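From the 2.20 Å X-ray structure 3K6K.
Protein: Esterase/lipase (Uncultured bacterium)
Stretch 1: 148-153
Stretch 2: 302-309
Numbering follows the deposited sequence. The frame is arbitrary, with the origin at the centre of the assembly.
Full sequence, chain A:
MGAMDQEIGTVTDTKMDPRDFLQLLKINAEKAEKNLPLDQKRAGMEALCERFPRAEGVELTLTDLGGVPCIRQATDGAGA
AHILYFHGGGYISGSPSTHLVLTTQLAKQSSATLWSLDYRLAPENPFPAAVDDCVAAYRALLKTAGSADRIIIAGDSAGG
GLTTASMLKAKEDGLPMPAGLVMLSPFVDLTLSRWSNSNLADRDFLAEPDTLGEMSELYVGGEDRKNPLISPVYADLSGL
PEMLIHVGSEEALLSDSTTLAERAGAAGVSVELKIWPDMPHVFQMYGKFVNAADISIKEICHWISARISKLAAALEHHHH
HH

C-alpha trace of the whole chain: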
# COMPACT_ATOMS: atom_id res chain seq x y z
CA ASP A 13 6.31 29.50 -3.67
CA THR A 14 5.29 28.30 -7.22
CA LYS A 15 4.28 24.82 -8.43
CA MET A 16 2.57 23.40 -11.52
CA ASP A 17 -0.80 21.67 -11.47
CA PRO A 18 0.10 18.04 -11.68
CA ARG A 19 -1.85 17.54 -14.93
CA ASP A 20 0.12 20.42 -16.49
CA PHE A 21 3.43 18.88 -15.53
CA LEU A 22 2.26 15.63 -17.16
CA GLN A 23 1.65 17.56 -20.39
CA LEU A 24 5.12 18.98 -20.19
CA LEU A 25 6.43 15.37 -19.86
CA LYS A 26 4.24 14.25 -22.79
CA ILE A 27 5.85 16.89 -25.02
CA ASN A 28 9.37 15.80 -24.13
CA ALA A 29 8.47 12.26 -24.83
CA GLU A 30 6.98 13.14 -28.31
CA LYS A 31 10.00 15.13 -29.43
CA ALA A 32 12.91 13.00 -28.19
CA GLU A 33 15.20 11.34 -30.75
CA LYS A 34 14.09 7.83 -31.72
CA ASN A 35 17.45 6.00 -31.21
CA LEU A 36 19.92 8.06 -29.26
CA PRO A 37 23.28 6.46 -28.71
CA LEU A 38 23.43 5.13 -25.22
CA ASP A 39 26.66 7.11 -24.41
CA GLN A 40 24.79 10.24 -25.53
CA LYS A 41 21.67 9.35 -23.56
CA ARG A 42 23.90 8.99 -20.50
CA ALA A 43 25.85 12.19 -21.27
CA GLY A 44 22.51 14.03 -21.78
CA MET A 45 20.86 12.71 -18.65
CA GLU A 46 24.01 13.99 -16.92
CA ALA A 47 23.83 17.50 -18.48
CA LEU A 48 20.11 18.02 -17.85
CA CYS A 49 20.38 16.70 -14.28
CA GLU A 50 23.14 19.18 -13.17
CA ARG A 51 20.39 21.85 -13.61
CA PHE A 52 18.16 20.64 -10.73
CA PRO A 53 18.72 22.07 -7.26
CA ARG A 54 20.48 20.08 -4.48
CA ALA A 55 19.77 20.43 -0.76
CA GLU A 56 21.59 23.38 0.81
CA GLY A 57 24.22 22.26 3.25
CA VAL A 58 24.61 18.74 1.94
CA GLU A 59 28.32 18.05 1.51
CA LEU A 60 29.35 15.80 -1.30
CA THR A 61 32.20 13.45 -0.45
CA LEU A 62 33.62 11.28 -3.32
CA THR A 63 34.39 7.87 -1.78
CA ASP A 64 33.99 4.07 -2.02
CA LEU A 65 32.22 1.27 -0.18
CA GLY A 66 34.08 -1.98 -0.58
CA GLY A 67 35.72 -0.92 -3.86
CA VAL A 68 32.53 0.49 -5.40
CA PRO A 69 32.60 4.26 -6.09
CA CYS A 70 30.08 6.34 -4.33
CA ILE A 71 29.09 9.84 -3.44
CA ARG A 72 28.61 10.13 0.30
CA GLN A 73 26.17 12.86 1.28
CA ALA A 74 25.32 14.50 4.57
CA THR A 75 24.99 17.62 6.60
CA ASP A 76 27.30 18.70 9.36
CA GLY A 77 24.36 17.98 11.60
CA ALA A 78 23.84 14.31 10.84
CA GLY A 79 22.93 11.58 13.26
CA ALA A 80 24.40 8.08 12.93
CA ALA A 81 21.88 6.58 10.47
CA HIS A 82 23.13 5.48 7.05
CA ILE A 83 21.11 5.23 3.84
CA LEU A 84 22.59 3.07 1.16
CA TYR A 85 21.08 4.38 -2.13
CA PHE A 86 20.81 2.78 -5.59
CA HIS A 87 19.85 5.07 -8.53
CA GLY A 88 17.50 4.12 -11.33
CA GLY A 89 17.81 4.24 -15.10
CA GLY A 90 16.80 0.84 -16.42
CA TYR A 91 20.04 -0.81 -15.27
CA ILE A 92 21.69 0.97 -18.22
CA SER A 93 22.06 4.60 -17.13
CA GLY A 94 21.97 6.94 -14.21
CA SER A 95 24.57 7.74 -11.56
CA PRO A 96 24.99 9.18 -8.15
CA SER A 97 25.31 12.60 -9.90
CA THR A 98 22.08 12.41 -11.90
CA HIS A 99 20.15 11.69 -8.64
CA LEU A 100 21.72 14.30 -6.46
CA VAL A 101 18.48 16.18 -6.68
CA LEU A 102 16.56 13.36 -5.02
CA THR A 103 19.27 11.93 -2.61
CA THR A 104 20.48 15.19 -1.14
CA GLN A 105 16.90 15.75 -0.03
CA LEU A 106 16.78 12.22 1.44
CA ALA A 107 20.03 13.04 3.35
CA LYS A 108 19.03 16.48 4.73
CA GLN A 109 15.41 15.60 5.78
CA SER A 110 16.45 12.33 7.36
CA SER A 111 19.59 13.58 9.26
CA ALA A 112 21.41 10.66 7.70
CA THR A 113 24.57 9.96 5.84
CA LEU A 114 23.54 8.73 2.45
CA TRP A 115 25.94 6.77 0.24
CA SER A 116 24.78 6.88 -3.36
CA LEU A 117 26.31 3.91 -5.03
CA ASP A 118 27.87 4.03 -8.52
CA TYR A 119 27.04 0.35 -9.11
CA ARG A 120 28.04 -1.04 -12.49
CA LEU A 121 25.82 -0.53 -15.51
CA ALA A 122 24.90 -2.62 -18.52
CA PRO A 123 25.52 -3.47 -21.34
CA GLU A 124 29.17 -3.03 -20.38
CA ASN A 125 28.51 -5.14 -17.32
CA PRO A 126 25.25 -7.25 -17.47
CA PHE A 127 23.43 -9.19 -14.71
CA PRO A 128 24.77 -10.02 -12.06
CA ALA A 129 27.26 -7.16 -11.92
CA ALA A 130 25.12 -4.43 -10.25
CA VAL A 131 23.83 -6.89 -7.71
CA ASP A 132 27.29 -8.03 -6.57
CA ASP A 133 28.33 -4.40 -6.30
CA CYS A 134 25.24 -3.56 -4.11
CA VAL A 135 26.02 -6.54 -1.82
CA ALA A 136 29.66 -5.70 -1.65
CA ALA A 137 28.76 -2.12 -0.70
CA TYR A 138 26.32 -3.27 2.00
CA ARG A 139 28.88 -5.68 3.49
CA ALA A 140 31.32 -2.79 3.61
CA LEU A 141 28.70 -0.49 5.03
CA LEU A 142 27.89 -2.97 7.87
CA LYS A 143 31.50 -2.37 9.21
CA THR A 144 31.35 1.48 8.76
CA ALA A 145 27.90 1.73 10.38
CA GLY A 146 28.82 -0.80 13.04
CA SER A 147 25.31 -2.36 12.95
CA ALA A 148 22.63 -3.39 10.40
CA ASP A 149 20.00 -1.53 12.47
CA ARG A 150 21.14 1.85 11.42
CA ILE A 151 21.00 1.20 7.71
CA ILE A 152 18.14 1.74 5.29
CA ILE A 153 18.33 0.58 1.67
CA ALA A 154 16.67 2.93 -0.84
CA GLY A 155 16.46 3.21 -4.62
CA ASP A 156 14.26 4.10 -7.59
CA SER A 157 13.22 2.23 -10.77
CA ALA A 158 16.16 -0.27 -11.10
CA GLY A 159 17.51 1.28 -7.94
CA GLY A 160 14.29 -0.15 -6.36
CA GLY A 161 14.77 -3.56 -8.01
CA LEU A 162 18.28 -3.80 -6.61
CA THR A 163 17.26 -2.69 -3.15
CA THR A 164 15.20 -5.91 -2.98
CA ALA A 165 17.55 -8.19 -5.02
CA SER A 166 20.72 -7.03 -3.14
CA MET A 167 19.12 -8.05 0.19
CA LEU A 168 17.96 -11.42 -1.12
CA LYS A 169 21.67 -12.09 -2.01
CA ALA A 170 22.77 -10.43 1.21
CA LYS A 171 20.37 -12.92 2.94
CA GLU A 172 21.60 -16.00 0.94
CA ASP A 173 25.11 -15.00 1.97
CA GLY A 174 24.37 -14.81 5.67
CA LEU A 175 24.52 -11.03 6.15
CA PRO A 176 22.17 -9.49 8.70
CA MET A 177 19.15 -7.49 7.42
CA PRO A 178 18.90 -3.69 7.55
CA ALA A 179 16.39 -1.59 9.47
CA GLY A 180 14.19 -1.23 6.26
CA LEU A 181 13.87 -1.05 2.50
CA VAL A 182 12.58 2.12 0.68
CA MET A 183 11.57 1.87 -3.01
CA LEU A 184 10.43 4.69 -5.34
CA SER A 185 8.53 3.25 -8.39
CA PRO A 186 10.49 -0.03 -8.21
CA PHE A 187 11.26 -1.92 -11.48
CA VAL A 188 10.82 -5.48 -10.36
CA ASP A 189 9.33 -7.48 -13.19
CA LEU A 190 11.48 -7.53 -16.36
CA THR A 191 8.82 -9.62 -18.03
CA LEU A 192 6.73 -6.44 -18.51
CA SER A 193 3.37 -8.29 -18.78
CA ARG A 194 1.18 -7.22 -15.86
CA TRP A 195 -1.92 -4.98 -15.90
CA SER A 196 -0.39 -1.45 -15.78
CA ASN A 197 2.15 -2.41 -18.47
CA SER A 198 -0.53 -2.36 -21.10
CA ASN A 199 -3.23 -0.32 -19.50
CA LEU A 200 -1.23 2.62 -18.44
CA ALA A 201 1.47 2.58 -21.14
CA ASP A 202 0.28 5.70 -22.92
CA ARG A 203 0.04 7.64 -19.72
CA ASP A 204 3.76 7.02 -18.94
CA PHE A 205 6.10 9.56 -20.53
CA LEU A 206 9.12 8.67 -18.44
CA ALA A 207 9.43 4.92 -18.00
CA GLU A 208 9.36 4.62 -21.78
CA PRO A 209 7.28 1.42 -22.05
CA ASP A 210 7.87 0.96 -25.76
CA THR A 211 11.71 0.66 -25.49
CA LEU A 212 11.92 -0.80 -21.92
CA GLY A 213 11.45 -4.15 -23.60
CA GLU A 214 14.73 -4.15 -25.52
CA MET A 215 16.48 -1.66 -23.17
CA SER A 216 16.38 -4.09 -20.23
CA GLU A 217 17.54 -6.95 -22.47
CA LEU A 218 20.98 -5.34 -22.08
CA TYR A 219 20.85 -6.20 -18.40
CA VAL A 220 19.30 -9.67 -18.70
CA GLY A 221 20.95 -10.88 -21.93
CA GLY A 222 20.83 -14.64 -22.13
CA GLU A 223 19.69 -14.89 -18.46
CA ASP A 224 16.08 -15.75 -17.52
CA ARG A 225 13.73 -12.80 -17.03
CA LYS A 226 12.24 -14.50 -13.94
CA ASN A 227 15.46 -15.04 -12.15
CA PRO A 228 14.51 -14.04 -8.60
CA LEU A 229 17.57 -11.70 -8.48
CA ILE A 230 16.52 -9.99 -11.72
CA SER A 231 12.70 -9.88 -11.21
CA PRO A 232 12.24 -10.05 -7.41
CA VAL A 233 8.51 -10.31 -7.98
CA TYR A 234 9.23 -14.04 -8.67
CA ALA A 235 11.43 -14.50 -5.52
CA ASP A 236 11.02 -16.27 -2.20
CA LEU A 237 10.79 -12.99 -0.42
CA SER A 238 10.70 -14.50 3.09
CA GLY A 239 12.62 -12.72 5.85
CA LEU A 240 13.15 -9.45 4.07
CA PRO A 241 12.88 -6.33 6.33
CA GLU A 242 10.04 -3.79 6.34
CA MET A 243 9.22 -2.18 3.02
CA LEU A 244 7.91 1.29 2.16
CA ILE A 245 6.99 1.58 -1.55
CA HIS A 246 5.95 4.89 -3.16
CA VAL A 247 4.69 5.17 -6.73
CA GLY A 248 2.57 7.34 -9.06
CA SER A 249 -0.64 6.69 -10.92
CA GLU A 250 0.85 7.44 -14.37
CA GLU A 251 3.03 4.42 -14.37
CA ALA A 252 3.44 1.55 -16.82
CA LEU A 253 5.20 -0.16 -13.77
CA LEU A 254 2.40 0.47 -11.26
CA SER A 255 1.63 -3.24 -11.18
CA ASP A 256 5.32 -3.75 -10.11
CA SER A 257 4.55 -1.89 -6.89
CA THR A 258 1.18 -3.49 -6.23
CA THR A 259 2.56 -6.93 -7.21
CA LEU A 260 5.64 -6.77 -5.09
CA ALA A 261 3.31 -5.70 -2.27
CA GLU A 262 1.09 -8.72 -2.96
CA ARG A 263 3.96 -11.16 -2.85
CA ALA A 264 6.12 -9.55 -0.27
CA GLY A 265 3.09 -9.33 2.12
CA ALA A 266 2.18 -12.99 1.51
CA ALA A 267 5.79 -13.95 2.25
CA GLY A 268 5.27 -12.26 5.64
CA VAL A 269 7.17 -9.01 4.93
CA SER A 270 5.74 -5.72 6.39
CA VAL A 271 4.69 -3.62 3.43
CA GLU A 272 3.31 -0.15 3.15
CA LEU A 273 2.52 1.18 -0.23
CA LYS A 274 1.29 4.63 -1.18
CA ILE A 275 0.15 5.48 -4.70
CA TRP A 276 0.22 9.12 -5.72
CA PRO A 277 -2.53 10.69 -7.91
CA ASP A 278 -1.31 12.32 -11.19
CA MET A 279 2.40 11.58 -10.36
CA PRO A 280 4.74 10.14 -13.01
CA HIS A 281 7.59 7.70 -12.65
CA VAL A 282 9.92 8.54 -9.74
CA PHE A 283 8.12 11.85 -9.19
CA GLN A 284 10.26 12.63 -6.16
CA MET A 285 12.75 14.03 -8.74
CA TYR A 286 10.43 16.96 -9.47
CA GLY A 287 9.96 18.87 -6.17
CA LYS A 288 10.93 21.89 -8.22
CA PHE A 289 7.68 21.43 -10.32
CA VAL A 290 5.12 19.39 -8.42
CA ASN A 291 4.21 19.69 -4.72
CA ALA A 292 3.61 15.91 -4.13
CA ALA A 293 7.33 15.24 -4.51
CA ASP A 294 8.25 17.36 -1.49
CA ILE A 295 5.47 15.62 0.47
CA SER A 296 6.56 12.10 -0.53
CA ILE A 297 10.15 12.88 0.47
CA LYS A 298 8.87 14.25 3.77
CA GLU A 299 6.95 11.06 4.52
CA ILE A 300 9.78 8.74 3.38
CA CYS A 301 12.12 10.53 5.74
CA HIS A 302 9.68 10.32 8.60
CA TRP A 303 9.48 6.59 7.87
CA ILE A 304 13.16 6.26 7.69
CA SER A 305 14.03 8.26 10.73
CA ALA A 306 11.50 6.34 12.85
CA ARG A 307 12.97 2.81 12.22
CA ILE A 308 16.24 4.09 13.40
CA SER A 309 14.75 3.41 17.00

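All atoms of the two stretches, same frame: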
# COMPACT_ATOMS: atom_id res chain seq x y z
N ALA A 148 23.63 -3.41 11.49
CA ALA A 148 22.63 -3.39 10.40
C ALA A 148 21.39 -2.54 10.70
O ALA A 148 20.64 -2.25 9.76
CB ALA A 148 22.22 -4.80 9.95
N ASP A 149 21.21 -2.13 11.97
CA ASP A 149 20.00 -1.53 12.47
C ASP A 149 20.04 -0.03 12.33
O ASP A 149 19.17 0.72 12.87
CB ASP A 149 19.86 -1.80 13.96
CG ASP A 149 19.70 -3.28 14.30
OD1 ASP A 149 20.04 -3.66 15.45
OD2 ASP A 149 19.24 -4.06 13.46
N ARG A 150 21.10 0.45 11.70
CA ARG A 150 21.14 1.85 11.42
C ARG A 150 21.27 2.12 9.93
O ARG A 150 21.55 3.21 9.51
CB ARG A 150 22.16 2.58 12.33
CG ARG A 150 21.46 3.22 13.58
CD ARG A 150 22.39 3.59 14.75
NE ARG A 150 23.62 2.78 14.69
CZ ARG A 150 24.48 2.62 15.70
NH1 ARG A 150 24.24 3.22 16.88
NH2 ARG A 150 25.57 1.86 15.51
N ILE A 151 20.94 1.11 9.14
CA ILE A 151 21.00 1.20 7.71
C ILE A 151 19.62 1.00 7.13
O ILE A 151 18.91 0.05 7.52
CB ILE A 151 21.95 0.17 7.14
CG1 ILE A 151 23.35 0.39 7.75
CG2 ILE A 151 22.04 0.30 5.63
CD1 ILE A 151 24.27 -0.75 7.41
N ILE A 152 19.24 1.92 6.22
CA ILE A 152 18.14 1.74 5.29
C ILE A 152 18.64 1.55 3.84
O ILE A 152 19.64 2.14 3.43
CB ILE A 152 17.23 2.96 5.31
CG1 ILE A 152 16.61 3.17 6.72
CG2 ILE A 152 16.18 2.82 4.22
CD1 ILE A 152 15.42 2.17 7.07
N ILE A 153 17.94 0.75 3.06
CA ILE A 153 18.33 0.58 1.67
C ILE A 153 17.21 1.18 0.83
O ILE A 153 16.05 0.78 1.00
CB ILE A 153 18.49 -0.86 1.29
CG1 ILE A 153 19.13 -1.64 2.41
CG2 ILE A 153 19.24 -0.98 0.01
CD1 ILE A 153 20.62 -1.45 2.58
N HIS A 302 10.30 10.64 7.35
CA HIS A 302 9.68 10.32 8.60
C HIS A 302 9.76 8.78 8.82
O HIS A 302 10.12 8.29 9.92
CB HIS A 302 8.23 10.81 8.60
CG HIS A 302 7.61 10.89 9.97
ND1 HIS A 302 7.77 11.98 10.80
CD2 HIS A 302 6.83 10.01 10.66
CE1 HIS A 302 7.12 11.78 11.94
NE2 HIS A 302 6.54 10.59 11.88
N TRP A 303 9.43 8.02 7.78
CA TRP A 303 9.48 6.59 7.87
C TRP A 303 10.88 6.18 8.23
O TRP A 303 11.08 5.38 9.15
CB TRP A 303 9.11 5.98 6.55
CG TRP A 303 8.80 4.53 6.63
CD1 TRP A 303 7.55 3.94 6.92
CD2 TRP A 303 9.68 3.45 6.32
NE1 TRP A 303 7.67 2.56 6.86
CE2 TRP A 303 8.95 2.24 6.48
CE3 TRP A 303 11.00 3.38 5.93
CZ2 TRP A 303 9.53 0.98 6.23
CZ3 TRP A 303 11.56 2.15 5.71
CH2 TRP A 303 10.83 0.96 5.85
N ILE A 304 11.83 6.71 7.50
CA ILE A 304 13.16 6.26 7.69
C ILE A 304 13.56 6.56 9.11
O ILE A 304 13.96 5.68 9.85
CB ILE A 304 14.18 6.86 6.70
CG1 ILE A 304 14.08 6.15 5.35
CG2 ILE A 304 15.63 6.70 7.24
CD1 ILE A 304 14.80 6.88 4.24
N SER A 305 13.41 7.82 9.50
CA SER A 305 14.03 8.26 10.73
C SER A 305 13.27 7.77 11.96
O SER A 305 13.65 8.11 13.08
CB SER A 305 14.24 9.80 10.70
OG SER A 305 13.24 10.42 11.47
N ALA A 306 12.23 6.97 11.75
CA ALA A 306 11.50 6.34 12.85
C ALA A 306 11.69 4.80 12.93
O ALA A 306 11.05 4.14 13.74
CB ALA A 306 10.05 6.69 12.78
N ARG A 307 12.58 4.24 12.10
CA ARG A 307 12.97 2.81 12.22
C ARG A 307 14.33 2.79 12.85
O ARG A 307 14.66 1.89 13.60
CB ARG A 307 12.96 2.09 10.89
CG ARG A 307 11.66 2.27 10.20
CD ARG A 307 11.11 0.98 9.69
NE ARG A 307 9.63 0.83 9.71
CZ ARG A 307 8.66 1.76 9.87
NH1 ARG A 307 8.91 3.06 10.06
NH2 ARG A 307 7.38 1.35 9.81
N ILE A 308 15.06 3.84 12.64
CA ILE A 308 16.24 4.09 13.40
C ILE A 308 15.79 4.50 14.85
O ILE A 308 15.81 5.67 15.23
CB ILE A 308 17.04 5.12 12.69
CG1 ILE A 308 17.13 4.72 11.23
CG2 ILE A 308 18.37 5.28 13.27
CD1 ILE A 308 18.16 3.80 10.88
N SER A 309 15.38 3.48 15.60
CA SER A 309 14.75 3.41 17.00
C SER A 309 13.40 2.64 17.06
O SER A 309 13.33 1.47 17.49
CB SER A 309 14.68 4.75 17.79
OG SER A 309 13.79 5.71 17.21

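What holds the two stretches together? No hydrogen bond passes between them, so the contact rests on packing, of apolar side chains against each other and of one isoleucine against main chain, and together the two sides bury 283 Å². Residues more than 150 positions apart in sequence meet here, with R150 lying beside I308 and I152 beside I304. CA of R150 lies 5.7 Å from CA of I308, and CA of I152 7.1 Å from CA of I304. The backbones are therefore nearer at the I308 end, and at the other end the wider gap is filled by side chains.

Which bump fills that gap? It is I152, whose CA-to-CB bond points toward the other stretch and which has more of its surface covered by that stretch than any other residue here. The residues flanking it in the strand behave differently: I151 points away, and the side chain of I153 is out of reach. With both chi angles near m, I152 extends into a hollow lined by W303, I304 and I308. CG1 of I152 lies 3.7 Å from CG2 of I304, its closest contact with the other stretch, while CD1 of I152 reaches to 4.1 Å from CZ3 of W303, meeting the indole ring obliquely. A branched, wholly apolar side chain suits this buried place, because it can touch several walls at once and leaves no polar group unpaired.

How do the helix residues shape the hollow? W303 and I304 both set out sideways, so neither points directly at the strand. The indole of W303, with chi1 at t, swings its far end nearer and brings one corner of its ring, at CZ3, to the rim of the hollow, while its NE1 is satisfied by a hydrogen bond elsewhere in the structure. I304 packs against I152 with both branches, CG2 coming closest. Beyond it the chain turns, with R307 N donating to I304 O at 3.0 Å and A306 N to W303 O at 3.3 Å, and this turn carries I308 round to the strand side. R307 makes a weak bond of its own, from R307 NH1 back to W303 O at 3.3 Å, and its end leads away from the strand.

What does I308 press against? Its CA-to-CB bond is sideways, but the end of the side chain comes nearer, and CD1 settles against the backbone leading into the strand. CD1 of I308 lies 3.6 Å from CA of R150, 3.8 Å from O of D149, 4.2 Å from N of I151 and 4.5 Å from CG1 of I152. Here the bump belongs to the second stretch and the shallow seat is largely main chain. Alongside, CG2 of I308 packs 3.7 Å from CG of R150. That arginine suits the partly exposed border: its aliphatic base covers the isoleucine, while its charged end leads away and NH2 is hydrogen-bonded elsewhere in the structure.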